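Local coordinates for protein glycoside hydrolase family 43 (Halothermothrix orenii, PDB 4QQS) that adopts a five-bladed beta-propeller fold and has alpha-L-arabinofuranosidase activity, probably releasing arabinose units from plant polysaccharides such as xylan, at residues A[76-80]-A[81-85]. Sequence-based numbering, arbitrary orientation.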
loop_
_atom_site.group_PDB
_atom_site.type_symbol
_atom_site.label_atom_id
_atom_site.label_comp_id
_atom_site.label_asym_id
_atom_site.label_seq_id
_atom_site.Cartn_x
_atom_site.Cartn_y
_atom_site.Cartn_z
ATOM N N VAL A 76 2.775 7.971 2.407
ATOM C CA VAL A 76 3.263 9.337 2.473
ATOM C C VAL A 76 3.561 9.892 1.082
ATOM O O VAL A 76 4.300 9.278 0.316
ATOM C CB VAL A 76 4.532 9.402 3.343
ATOM C CG1 VAL A 76 5.074 10.815 3.410
ATOM C CG2 VAL A 76 4.241 8.883 4.747
ATOM N N ILE A 77 2.979 11.052 0.776
ATOM C CA ILE A 77 3.266 11.769 -0.465
ATOM C C ILE A 77 3.914 13.114 -0.164
ATOM O O ILE A 77 3.763 13.652 0.925
ATOM C CB ILE A 77 1.994 11.996 -1.331
ATOM C CG1 ILE A 77 0.974 12.895 -0.628
ATOM C CG2 ILE A 77 1.380 10.654 -1.697
ATOM C CD1 ILE A 77 -0.210 13.287 -1.496
ATOM N N PHE A 78 4.655 13.626 -1.139
ATOM C CA PHE A 78 5.181 14.983 -1.092
ATOM C C PHE A 78 4.315 15.837 -2.012
ATOM O O PHE A 78 4.300 15.621 -3.225
ATOM C CB PHE A 78 6.637 14.997 -1.531
ATOM C CG PHE A 78 7.281 16.342 -1.429
ATOM C CD1 PHE A 78 7.580 16.884 -0.198
ATOM C CD2 PHE A 78 7.595 17.065 -2.569
ATOM C CE1 PHE A 78 8.177 18.119 -0.107
ATOM C CE2 PHE A 78 8.192 18.301 -2.474
ATOM C CZ PHE A 78 8.478 18.821 -1.241
ATOM N N TYR A 79 3.567 16.771 -1.422
ATOM C CA TYR A 79 2.503 17.509 -2.120
ATOM C C TYR A 79 2.447 18.880 -1.512
ATOM O O TYR A 79 2.474 18.996 -0.299
ATOM C CB TYR A 79 1.155 16.794 -1.916
ATOM C CG TYR A 79 -0.082 17.438 -2.535
ATOM C CD1 TYR A 79 -0.338 17.330 -3.897
ATOM C CD2 TYR A 79 -1.015 18.103 -1.749
ATOM C CE1 TYR A 79 -1.475 17.877 -4.457
ATOM C CE2 TYR A 79 -2.155 18.665 -2.313
ATOM C CZ TYR A 79 -2.379 18.546 -3.668
ATOM O OH TYR A 79 -3.512 19.076 -4.249
ATOM N N ASN A 80 2.388 19.912 -2.353
ATOM C CA ASN A 80 2.391 21.293 -1.891
ATOM C C ASN A 80 3.540 21.543 -0.912
ATOM O O ASN A 80 3.375 22.169 0.138
ATOM C CB ASN A 80 1.041 21.646 -1.276
ATOM C CG ASN A 80 -0.064 21.802 -2.322
ATOM O OD1 ASN A 80 0.191 21.900 -3.525
ATOM N ND2 ASN A 80 -1.303 21.839 -1.853
ATOM N N ASN A 81 4.708 21.043 -1.289
ATOM C CA ASN A 81 5.952 21.310 -0.585
ATOM C C ASN A 81 5.954 20.825 0.862
ATOM O O ASN A 81 6.687 21.361 1.685
ATOM C CB ASN A 81 6.310 22.798 -0.653
ATOM C CG ASN A 81 7.797 23.033 -0.572
ATOM O OD1 ASN A 81 8.591 22.204 -1.024
ATOM N ND2 ASN A 81 8.189 24.166 0.001
ATOM N N LYS A 82 5.148 19.810 1.169
ATOM C CA LYS A 82 5.269 19.132 2.458
ATOM C C LYS A 82 4.858 17.681 2.322
ATOM O O LYS A 82 4.486 17.241 1.243
ATOM C CB LYS A 82 4.499 19.838 3.575
ATOM C CG LYS A 82 3.002 19.751 3.535
ATOM C CD LYS A 82 2.461 20.513 4.746
ATOM C CE LYS A 82 0.975 20.353 4.941
ATOM N NZ LYS A 82 0.509 21.022 6.187
ATOM N N PHE A 83 4.971 16.944 3.424
ATOM C CA PHE A 83 4.650 15.524 3.432
ATOM C C PHE A 83 3.296 15.295 4.056
ATOM O O PHE A 83 3.004 15.820 5.122
ATOM C CB PHE A 83 5.733 14.732 4.165
ATOM C CG PHE A 83 7.088 14.905 3.557
ATOM C CD1 PHE A 83 7.895 15.972 3.916
ATOM C CD2 PHE A 83 7.530 14.045 2.571
ATOM C CE1 PHE A 83 9.124 16.156 3.318
ATOM C CE2 PHE A 83 8.767 14.225 1.979
ATOM C CZ PHE A 83 9.556 15.279 2.357
ATOM N N TYR A 84 2.464 14.515 3.375
ATOM C CA TYR A 84 1.153 14.123 3.876
ATOM C C TYR A 84 1.121 12.615 4.044
ATOM O O TYR A 84 1.479 11.879 3.135
ATOM C CB TYR A 84 0.037 14.530 2.919
ATOM C CG TYR A 84 -0.230 16.009 2.862
ATOM C CD1 TYR A 84 0.489 16.829 2.020
ATOM C CD2 TYR A 84 -1.227 16.583 3.638
ATOM C CE1 TYR A 84 0.236 18.174 1.945
ATOM C CE2 TYR A 84 -1.483 17.941 3.577
ATOM C CZ TYR A 84 -0.748 18.731 2.724
ATOM O OH TYR A 84 -0.986 20.084 2.629
ATOM N N MET A 85 0.670 12.177 5.216
ATOM C CA MET A 85 0.512 10.772 5.527
ATOM C C MET A 85 -0.962 10.437 5.691
ATOM O O MET A 85 -1.669 11.090 6.445
ATOM C CB MET A 85 1.227 10.415 6.827
ATOM C CG MET A 85 1.121 8.931 7.191
ATOM S SD MET A 85 1.870 8.485 8.769
ATOM C CE MET A 85 3.613 8.631 8.393
#
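I77 and Y84 exchange two backbone hydrogen bonds and Y79 and K82 two more, tying strands 72-79 and 82-90 into a two-residue antiparallel hairpin closed by a type I' turn, with N80 and N81 in left-handed backbone conformations. Y79 N reaches K82 O almost in line with its carbonyl (2.9 Å), whereas K82 N meets Y79 O at 3.2 Å from above the carbonyl plane. V76, F78, F83 and M85 share one face. There CD1 of F78 sits over the F83 ring face, 3.6 Å from F83 CZ, with the planes inclined at 52°. The F78 ring lies alongside the turn because chi1 (-176°) places CG opposite the backbone N, and OD1 of N81 meets its edge 3.4 Å from F78 CZ. Replacing F78 by alanine would probably uncover this face of F83 and leave the N81 side chain without its aromatic neighbour. V76 CG2 touches M85 CE at 3.7 Å. On the opposite face, with I77 and K82, the edge of Y79 turns toward the face of Y84 in an offset edge-to-face pair, with Y84 CE1 3.3 Å from Y79 O. The Y79 hydroxyl bonds to Q165 O. H23 meets both phenylalanine rings, I129 and I131 touch I77 and Y79, and V76 O bonds to Y19 OH. Here the hairpin, two inner strands of a propeller blade, packs by apolar and aromatic sides, its asparagines staying at the exposed turn.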